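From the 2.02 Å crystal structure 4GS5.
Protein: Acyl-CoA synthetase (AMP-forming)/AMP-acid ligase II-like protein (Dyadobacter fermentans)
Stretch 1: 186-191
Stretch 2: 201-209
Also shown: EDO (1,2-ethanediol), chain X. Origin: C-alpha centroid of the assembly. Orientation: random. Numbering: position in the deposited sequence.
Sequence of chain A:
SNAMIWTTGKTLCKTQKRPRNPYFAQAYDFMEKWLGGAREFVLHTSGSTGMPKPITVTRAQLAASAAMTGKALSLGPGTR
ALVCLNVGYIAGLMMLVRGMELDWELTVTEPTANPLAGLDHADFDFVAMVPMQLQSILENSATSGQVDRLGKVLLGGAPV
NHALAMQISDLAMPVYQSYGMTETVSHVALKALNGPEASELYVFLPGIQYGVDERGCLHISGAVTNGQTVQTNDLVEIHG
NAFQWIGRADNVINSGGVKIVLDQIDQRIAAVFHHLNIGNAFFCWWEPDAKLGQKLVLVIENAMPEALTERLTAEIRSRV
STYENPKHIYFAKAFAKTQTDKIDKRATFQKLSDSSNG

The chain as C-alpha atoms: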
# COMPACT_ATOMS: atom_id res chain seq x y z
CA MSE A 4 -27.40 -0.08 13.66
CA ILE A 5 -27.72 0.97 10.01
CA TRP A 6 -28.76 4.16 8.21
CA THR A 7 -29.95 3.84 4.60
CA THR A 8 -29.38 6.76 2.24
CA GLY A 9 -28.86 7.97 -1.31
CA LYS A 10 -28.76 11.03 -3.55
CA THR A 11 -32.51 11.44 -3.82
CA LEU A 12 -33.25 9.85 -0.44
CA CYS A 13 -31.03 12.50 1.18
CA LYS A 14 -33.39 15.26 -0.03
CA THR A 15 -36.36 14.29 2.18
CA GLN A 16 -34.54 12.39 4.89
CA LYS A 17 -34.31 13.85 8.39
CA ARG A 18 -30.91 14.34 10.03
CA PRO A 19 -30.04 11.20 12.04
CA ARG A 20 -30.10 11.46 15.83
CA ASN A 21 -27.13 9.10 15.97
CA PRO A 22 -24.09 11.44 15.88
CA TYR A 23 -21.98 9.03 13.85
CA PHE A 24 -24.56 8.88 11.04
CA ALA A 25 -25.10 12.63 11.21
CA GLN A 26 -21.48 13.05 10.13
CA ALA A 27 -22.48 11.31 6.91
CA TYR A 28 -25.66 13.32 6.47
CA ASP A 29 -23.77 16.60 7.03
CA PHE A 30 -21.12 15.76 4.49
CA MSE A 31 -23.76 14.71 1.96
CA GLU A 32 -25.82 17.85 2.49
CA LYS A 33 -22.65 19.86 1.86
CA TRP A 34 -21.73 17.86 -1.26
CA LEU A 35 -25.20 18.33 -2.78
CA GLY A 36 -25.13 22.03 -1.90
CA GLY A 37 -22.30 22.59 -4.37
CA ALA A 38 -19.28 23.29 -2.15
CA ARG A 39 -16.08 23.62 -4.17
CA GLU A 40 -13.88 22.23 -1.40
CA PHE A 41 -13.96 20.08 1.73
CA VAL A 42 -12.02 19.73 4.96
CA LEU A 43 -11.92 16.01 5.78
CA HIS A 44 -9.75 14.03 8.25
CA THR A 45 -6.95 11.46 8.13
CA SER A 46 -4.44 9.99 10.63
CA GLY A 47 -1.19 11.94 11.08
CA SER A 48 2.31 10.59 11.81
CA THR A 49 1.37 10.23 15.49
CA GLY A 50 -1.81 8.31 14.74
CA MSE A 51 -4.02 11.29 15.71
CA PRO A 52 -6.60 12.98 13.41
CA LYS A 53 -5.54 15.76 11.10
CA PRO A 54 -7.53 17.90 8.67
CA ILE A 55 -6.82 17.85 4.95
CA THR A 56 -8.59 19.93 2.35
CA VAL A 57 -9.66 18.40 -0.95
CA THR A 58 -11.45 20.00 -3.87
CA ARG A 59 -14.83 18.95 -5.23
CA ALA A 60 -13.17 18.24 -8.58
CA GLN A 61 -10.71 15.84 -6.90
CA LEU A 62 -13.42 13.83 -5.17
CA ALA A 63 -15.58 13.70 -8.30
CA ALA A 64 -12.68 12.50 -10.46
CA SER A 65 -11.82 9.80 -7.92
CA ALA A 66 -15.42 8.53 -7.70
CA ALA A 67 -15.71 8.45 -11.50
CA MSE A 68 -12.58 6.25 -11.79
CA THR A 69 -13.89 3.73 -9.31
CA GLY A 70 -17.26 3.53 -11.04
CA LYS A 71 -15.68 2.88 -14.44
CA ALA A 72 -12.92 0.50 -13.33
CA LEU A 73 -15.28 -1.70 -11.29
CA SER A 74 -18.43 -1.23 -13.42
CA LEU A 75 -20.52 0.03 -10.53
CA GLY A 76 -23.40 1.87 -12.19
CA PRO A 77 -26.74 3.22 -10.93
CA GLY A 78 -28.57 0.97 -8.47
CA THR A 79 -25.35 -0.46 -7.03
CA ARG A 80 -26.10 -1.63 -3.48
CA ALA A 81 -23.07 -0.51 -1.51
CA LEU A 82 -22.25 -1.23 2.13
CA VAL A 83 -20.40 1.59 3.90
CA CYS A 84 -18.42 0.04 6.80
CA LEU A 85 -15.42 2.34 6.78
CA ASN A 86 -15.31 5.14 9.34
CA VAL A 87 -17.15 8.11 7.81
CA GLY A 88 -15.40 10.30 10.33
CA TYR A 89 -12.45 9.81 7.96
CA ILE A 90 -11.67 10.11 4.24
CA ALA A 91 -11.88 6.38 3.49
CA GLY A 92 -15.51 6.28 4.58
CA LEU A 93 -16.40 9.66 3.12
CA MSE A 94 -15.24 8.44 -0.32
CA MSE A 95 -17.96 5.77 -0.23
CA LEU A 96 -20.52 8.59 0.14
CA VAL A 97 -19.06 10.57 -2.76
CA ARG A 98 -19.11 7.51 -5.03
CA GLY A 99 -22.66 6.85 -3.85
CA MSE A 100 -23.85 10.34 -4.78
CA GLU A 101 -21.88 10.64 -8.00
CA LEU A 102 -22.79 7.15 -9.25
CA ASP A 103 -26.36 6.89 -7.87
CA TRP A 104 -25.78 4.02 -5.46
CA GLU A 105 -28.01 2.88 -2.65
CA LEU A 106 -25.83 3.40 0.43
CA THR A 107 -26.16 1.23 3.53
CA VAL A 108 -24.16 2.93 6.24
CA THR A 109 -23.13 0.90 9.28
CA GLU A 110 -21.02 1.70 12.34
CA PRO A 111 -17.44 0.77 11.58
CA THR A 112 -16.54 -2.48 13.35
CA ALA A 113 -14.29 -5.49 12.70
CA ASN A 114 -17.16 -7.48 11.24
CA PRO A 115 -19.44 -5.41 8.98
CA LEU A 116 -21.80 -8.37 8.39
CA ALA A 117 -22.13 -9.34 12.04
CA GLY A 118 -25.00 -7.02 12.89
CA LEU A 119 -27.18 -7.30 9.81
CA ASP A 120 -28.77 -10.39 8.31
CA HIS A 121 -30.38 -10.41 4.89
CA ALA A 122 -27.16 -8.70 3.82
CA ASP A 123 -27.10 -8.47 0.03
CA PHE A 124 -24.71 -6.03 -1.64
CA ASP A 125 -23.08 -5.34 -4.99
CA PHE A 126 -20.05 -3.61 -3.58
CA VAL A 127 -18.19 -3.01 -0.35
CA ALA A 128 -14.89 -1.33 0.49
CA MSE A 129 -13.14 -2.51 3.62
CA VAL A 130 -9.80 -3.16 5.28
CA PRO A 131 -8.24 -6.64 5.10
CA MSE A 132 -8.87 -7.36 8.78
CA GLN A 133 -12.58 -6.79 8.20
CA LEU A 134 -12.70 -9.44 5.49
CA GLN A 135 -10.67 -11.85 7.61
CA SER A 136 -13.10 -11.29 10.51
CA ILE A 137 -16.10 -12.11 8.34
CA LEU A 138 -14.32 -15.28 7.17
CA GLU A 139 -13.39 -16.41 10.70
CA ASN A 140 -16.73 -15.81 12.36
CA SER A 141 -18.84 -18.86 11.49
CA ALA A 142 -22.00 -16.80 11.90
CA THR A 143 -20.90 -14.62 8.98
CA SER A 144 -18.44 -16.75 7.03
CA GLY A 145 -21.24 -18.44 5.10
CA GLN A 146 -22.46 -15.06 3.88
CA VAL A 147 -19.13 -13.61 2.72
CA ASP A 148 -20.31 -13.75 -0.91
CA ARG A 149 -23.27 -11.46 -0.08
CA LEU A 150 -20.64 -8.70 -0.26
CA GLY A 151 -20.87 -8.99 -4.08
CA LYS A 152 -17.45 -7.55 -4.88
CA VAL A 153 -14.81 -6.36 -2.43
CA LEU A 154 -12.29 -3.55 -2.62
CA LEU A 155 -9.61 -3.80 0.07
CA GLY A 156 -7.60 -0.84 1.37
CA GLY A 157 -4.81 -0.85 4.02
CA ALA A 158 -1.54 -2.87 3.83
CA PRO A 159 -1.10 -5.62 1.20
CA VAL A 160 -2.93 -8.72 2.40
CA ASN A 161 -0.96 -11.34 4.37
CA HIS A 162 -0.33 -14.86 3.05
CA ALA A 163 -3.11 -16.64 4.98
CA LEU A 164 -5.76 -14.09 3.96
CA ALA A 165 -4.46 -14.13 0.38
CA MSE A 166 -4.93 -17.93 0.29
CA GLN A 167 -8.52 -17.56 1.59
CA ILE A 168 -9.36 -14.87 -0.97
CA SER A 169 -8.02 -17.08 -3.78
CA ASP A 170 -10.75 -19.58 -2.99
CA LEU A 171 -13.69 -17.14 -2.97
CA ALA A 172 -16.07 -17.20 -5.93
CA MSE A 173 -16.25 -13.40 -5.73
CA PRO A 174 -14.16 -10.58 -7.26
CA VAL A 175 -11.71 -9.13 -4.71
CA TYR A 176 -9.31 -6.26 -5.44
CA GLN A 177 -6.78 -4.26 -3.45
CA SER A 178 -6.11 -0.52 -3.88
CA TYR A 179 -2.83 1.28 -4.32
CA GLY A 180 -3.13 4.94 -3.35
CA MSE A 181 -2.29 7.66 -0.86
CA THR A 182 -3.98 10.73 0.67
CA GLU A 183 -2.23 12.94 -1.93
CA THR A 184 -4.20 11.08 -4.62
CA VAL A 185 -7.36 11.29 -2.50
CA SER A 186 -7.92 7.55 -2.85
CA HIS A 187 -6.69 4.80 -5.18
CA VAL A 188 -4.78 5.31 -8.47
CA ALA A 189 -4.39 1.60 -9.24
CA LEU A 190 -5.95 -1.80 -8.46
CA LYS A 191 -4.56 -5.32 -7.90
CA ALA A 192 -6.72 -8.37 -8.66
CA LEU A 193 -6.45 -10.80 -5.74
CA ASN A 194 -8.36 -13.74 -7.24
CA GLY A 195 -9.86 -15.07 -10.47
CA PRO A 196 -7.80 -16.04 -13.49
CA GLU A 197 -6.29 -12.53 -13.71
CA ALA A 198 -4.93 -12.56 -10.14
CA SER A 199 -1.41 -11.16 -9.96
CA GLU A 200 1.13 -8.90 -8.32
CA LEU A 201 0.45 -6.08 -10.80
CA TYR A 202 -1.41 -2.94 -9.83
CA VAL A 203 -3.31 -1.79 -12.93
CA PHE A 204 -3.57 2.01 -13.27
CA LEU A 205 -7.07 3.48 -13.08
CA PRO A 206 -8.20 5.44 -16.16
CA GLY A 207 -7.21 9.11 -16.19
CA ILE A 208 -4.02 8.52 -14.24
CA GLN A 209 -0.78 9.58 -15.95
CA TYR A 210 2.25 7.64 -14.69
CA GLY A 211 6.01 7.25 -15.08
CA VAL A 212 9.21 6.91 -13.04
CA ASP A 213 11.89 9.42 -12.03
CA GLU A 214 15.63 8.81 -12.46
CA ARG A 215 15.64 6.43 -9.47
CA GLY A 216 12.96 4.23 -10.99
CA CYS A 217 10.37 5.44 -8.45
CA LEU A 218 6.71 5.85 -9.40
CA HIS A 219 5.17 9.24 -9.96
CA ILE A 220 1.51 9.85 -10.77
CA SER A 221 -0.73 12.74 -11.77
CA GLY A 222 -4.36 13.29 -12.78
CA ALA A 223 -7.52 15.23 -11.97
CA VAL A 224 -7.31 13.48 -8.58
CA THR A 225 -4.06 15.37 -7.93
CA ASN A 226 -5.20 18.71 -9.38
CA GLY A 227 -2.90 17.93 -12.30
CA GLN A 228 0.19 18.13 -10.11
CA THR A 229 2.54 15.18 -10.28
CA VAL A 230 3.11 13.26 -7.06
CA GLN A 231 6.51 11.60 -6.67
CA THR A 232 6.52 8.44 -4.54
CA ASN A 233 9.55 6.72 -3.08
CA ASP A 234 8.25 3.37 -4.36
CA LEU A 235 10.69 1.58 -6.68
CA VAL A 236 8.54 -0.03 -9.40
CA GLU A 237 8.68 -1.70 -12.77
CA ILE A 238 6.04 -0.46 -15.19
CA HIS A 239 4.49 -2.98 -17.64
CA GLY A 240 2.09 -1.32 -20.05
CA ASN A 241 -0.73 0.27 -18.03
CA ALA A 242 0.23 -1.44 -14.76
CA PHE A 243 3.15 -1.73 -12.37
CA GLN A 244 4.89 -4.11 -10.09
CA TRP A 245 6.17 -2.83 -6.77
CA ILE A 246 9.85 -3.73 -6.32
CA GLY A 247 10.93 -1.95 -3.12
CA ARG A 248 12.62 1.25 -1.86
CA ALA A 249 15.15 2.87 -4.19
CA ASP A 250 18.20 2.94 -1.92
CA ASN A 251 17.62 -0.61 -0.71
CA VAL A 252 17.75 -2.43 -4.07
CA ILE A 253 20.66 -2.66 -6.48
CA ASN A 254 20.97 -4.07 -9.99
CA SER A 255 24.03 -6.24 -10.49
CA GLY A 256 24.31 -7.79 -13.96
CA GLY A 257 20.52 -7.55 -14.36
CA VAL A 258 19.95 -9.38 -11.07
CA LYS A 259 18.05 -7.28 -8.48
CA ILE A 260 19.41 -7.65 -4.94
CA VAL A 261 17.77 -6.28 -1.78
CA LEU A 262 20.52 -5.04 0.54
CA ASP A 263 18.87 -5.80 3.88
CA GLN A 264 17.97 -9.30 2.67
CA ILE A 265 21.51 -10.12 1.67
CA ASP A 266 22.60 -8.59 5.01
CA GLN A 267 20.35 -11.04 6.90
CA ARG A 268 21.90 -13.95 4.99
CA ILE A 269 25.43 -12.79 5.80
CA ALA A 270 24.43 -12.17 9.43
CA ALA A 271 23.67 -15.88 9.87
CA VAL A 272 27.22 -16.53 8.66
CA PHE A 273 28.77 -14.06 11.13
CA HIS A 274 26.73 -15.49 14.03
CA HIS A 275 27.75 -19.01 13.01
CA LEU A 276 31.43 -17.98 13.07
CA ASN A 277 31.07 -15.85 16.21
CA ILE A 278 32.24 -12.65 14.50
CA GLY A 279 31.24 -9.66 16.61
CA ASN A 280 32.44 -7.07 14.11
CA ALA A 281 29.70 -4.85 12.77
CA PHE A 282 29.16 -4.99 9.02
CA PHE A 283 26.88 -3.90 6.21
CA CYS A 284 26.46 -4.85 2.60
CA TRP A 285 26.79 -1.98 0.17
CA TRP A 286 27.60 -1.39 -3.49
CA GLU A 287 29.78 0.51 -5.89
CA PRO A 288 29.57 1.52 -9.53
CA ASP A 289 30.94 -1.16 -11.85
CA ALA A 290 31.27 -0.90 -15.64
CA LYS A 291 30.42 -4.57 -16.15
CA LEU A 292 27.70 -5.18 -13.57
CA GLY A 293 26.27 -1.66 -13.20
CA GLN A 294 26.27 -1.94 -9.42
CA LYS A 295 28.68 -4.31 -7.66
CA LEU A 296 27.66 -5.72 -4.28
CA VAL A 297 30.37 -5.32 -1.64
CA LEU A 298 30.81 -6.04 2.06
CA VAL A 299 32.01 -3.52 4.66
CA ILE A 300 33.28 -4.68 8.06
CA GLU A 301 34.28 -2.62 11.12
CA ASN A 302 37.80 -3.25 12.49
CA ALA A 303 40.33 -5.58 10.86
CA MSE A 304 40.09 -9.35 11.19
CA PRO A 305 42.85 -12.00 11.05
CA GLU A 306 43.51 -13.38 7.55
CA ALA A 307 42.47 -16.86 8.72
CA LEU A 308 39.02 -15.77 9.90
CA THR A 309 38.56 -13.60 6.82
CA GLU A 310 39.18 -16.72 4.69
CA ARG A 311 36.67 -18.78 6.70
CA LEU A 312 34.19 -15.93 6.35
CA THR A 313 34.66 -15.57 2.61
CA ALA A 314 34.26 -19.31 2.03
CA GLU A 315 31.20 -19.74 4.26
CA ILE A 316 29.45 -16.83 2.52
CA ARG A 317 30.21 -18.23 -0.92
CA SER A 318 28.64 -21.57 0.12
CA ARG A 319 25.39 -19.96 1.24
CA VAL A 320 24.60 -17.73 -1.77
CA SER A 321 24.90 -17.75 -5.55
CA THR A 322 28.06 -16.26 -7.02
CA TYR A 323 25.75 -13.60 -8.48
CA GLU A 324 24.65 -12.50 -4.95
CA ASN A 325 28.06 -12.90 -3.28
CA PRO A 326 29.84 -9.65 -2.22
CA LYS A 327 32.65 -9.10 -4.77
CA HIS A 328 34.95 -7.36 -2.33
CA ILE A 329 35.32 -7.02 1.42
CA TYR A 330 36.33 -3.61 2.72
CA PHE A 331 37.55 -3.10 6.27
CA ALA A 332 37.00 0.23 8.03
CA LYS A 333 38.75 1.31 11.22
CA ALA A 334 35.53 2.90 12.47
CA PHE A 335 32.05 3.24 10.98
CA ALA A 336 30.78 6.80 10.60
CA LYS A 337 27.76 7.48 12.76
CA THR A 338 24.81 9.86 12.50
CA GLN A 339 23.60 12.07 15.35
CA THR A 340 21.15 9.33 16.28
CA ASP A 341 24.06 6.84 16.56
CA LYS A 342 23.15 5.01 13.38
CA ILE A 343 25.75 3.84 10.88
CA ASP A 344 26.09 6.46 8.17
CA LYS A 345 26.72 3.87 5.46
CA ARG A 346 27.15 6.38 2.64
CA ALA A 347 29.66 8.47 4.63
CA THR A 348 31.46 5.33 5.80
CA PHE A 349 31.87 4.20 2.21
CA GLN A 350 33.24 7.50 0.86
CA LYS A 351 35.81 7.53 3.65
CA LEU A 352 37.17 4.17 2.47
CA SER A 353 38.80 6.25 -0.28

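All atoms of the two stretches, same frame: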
# COMPACT_ATOMS: atom_id res chain seq x y z
N SER A 186 -7.71 8.97 -3.07
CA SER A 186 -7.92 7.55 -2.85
C SER A 186 -7.00 6.75 -3.79
O SER A 186 -5.83 7.11 -4.02
CB SER A 186 -9.39 7.20 -3.13
OG SER A 186 -9.78 6.01 -2.46
N HIS A 187 -7.52 5.69 -4.38
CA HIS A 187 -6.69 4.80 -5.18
C HIS A 187 -6.32 5.40 -6.56
O HIS A 187 -7.06 6.22 -7.11
CB HIS A 187 -7.36 3.42 -5.31
CG HIS A 187 -8.75 3.45 -5.87
ND1 HIS A 187 -9.59 2.36 -5.86
CD2 HIS A 187 -9.44 4.45 -6.48
CE1 HIS A 187 -10.73 2.67 -6.44
NE2 HIS A 187 -10.67 3.94 -6.82
N VAL A 188 -5.16 4.99 -7.10
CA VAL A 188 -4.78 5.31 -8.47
C VAL A 188 -4.54 4.03 -9.27
O VAL A 188 -4.31 4.08 -10.49
CB VAL A 188 -3.51 6.19 -8.55
CG1 VAL A 188 -3.74 7.50 -7.80
CG2 VAL A 188 -2.29 5.44 -7.99
N ALA A 189 -4.60 2.89 -8.59
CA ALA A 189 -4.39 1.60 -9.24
C ALA A 189 -5.01 0.46 -8.44
O ALA A 189 -5.25 0.62 -7.25
CB ALA A 189 -2.89 1.34 -9.47
N LEU A 190 -5.28 -0.67 -9.10
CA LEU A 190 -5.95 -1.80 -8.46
C LEU A 190 -5.27 -3.14 -8.78
O LEU A 190 -4.96 -3.42 -9.94
CB LEU A 190 -7.42 -1.90 -8.90
CG LEU A 190 -8.39 -0.77 -8.60
CD1 LEU A 190 -9.72 -1.03 -9.33
CD2 LEU A 190 -8.61 -0.66 -7.09
N LYS A 191 -5.08 -3.96 -7.75
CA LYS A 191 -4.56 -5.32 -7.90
C LYS A 191 -5.70 -6.34 -7.85
O LYS A 191 -6.57 -6.26 -6.99
CB LYS A 191 -3.60 -5.63 -6.76
CG LYS A 191 -3.04 -7.08 -6.78
CD LYS A 191 -2.14 -7.34 -5.57
CE LYS A 191 -0.79 -6.66 -5.71
NZ LYS A 191 0.06 -6.88 -4.49
N LEU A 201 0.50 -7.37 -10.12
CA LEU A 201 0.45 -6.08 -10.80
C LEU A 201 -0.67 -5.20 -10.26
O LEU A 201 -1.78 -5.67 -10.03
CB LEU A 201 0.29 -6.21 -12.32
CG LEU A 201 1.42 -6.77 -13.18
CD1 LEU A 201 0.97 -6.79 -14.64
CD2 LEU A 201 2.74 -5.99 -13.06
N TYR A 202 -0.36 -3.93 -10.04
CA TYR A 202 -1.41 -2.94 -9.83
C TYR A 202 -1.69 -2.31 -11.19
O TYR A 202 -0.79 -1.75 -11.81
CB TYR A 202 -0.92 -1.87 -8.86
CG TYR A 202 -0.75 -2.34 -7.41
CD1 TYR A 202 -1.82 -2.37 -6.52
CD2 TYR A 202 0.50 -2.71 -6.95
CE1 TYR A 202 -1.64 -2.77 -5.19
CE2 TYR A 202 0.69 -3.12 -5.62
CZ TYR A 202 -0.38 -3.14 -4.76
OH TYR A 202 -0.17 -3.55 -3.47
N VAL A 203 -2.94 -2.37 -11.65
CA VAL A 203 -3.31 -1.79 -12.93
C VAL A 203 -3.84 -0.37 -12.73
O VAL A 203 -4.79 -0.14 -11.98
CB VAL A 203 -4.37 -2.65 -13.64
CG1 VAL A 203 -4.76 -2.05 -14.99
CG2 VAL A 203 -3.84 -4.09 -13.82
N PHE A 204 -3.20 0.59 -13.40
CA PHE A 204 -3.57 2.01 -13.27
C PHE A 204 -5.02 2.29 -13.65
O PHE A 204 -5.50 1.85 -14.69
CB PHE A 204 -2.64 2.87 -14.14
CG PHE A 204 -1.24 2.99 -13.60
CD1 PHE A 204 -0.98 3.69 -12.41
CD2 PHE A 204 -0.17 2.37 -14.25
CE1 PHE A 204 0.31 3.78 -11.90
CE2 PHE A 204 1.13 2.46 -13.75
CZ PHE A 204 1.38 3.17 -12.58
N LEU A 205 -5.72 3.02 -12.79
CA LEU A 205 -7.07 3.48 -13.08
C LEU A 205 -7.06 4.46 -14.26
O LEU A 205 -6.06 5.13 -14.50
CB LEU A 205 -7.66 4.17 -11.84
CG LEU A 205 -7.97 3.24 -10.67
CD1 LEU A 205 -8.24 4.05 -9.40
CD2 LEU A 205 -9.14 2.35 -11.00
N PRO A 206 -8.17 4.55 -14.99
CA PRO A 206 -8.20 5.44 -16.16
C PRO A 206 -8.07 6.90 -15.72
O PRO A 206 -8.61 7.28 -14.68
CB PRO A 206 -9.58 5.18 -16.76
CG PRO A 206 -10.44 4.79 -15.57
CD PRO A 206 -9.52 4.04 -14.64
N GLY A 207 -7.36 7.70 -16.50
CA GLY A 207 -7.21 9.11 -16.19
C GLY A 207 -5.96 9.41 -15.38
O GLY A 207 -5.62 10.57 -15.17
N ILE A 208 -5.28 8.37 -14.93
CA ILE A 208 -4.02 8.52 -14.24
C ILE A 208 -2.87 8.54 -15.24
O ILE A 208 -2.75 7.64 -16.07
CB ILE A 208 -3.78 7.36 -13.25
CG1 ILE A 208 -4.89 7.31 -12.19
CG2 ILE A 208 -2.43 7.49 -12.57
CD1 ILE A 208 -5.01 8.60 -11.34
N GLN A 209 -2.02 9.57 -15.18
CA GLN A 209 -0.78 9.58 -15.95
C GLN A 209 0.32 9.11 -15.00
O GLN A 209 0.31 9.44 -13.81
CB GLN A 209 -0.47 10.99 -16.48
CG GLN A 209 -1.51 11.52 -17.46
CD GLN A 209 -2.30 12.70 -16.89
OE1 GLN A 209 -3.53 12.65 -16.79
NE2 GLN A 209 -1.59 13.76 -16.51
C1 EDO X . -12.90 7.76 -16.01
O1 EDO X . -14.20 7.32 -15.63
C2 EDO X . -12.21 8.32 -14.78
O2 EDO X . -10.89 8.79 -15.11

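A leucine methyl pressed against the face of a histidine ring is the most distinctive feature of this antiparallel pairing. Leu205 CD1 lies 3.6 Å from the centroid of the His187 ring, 28° off its normal, and its nearest ring atom is His187 CD2, at 3.2 Å. Both side chains leave their backbones sideways, yet their ends converge. The imidazole can accept so apolar a neighbour because its polarity is confined to its plane: ND1 and NE2 are both hydrogen-bonded elsewhere in the structure, leaving the face free for a CH-pi contact.

The example illustrates a general principle, that a short β ladder supplies the register while side chains at its margins supply much of the packing. Leu190 and Val203 form the hydrogen-bonded pair, with Val203 N donating to Leu190 O at 2.8 Å and Leu190 N to Val203 O at 3.0 Å. Where the first stretch turns its corner at Val188, the pairing gains one more bond, Leu205 N to Val188 O, at 2.9 Å and nearly straight. Between these bonds the strands draw close: Ala189 CA and Phe204 CA are 4.1 Å apart, and Ala189 CA approaches Val203 O to 3.3 Å in a CA-H...O contact.

The side chains alternate accordingly. Ala189, Lys191, Tyr202 and Phe204 share one face of the sheet. The small methyl of Ala189 fits between two aromatic residues, its CB lying 3.8 Å from Tyr202 CB and 4.2 Å from Phe204 CD1. Lys191 uses its length differently: its aliphatic chain crosses the phenol, placing CE 3.9 Å from the centroid of the Tyr202 ring, over the face, while NZ makes a weak hydrogen bond to Tyr202 OH at 3.5 Å. One side chain thus offers methylene to the ring and amine to its hydroxyl.

Leu190 and Val203 point to the other face. Leu190 is buried, and its CD1 meets Leu205 CD2 at 3.8 Å; Val203 is exposed. Leu205 therefore reaches both His187 and Leu190, and it has the largest area covered by the opposing stretch among these residues. Nearby, Val188 CG1 packs against Ile208 CD1 at 3.9 Å, a union of two branched apolar chains suited to a buried site.

A type II turn from Leu205 to Ile208 brings Ile208 back toward the first stretch. Gly207 suits the turn because its backbone angles would jam a β-carbon against the preceding carbonyl. Altogether, the two stretches bury 575 Å², summed over both sides.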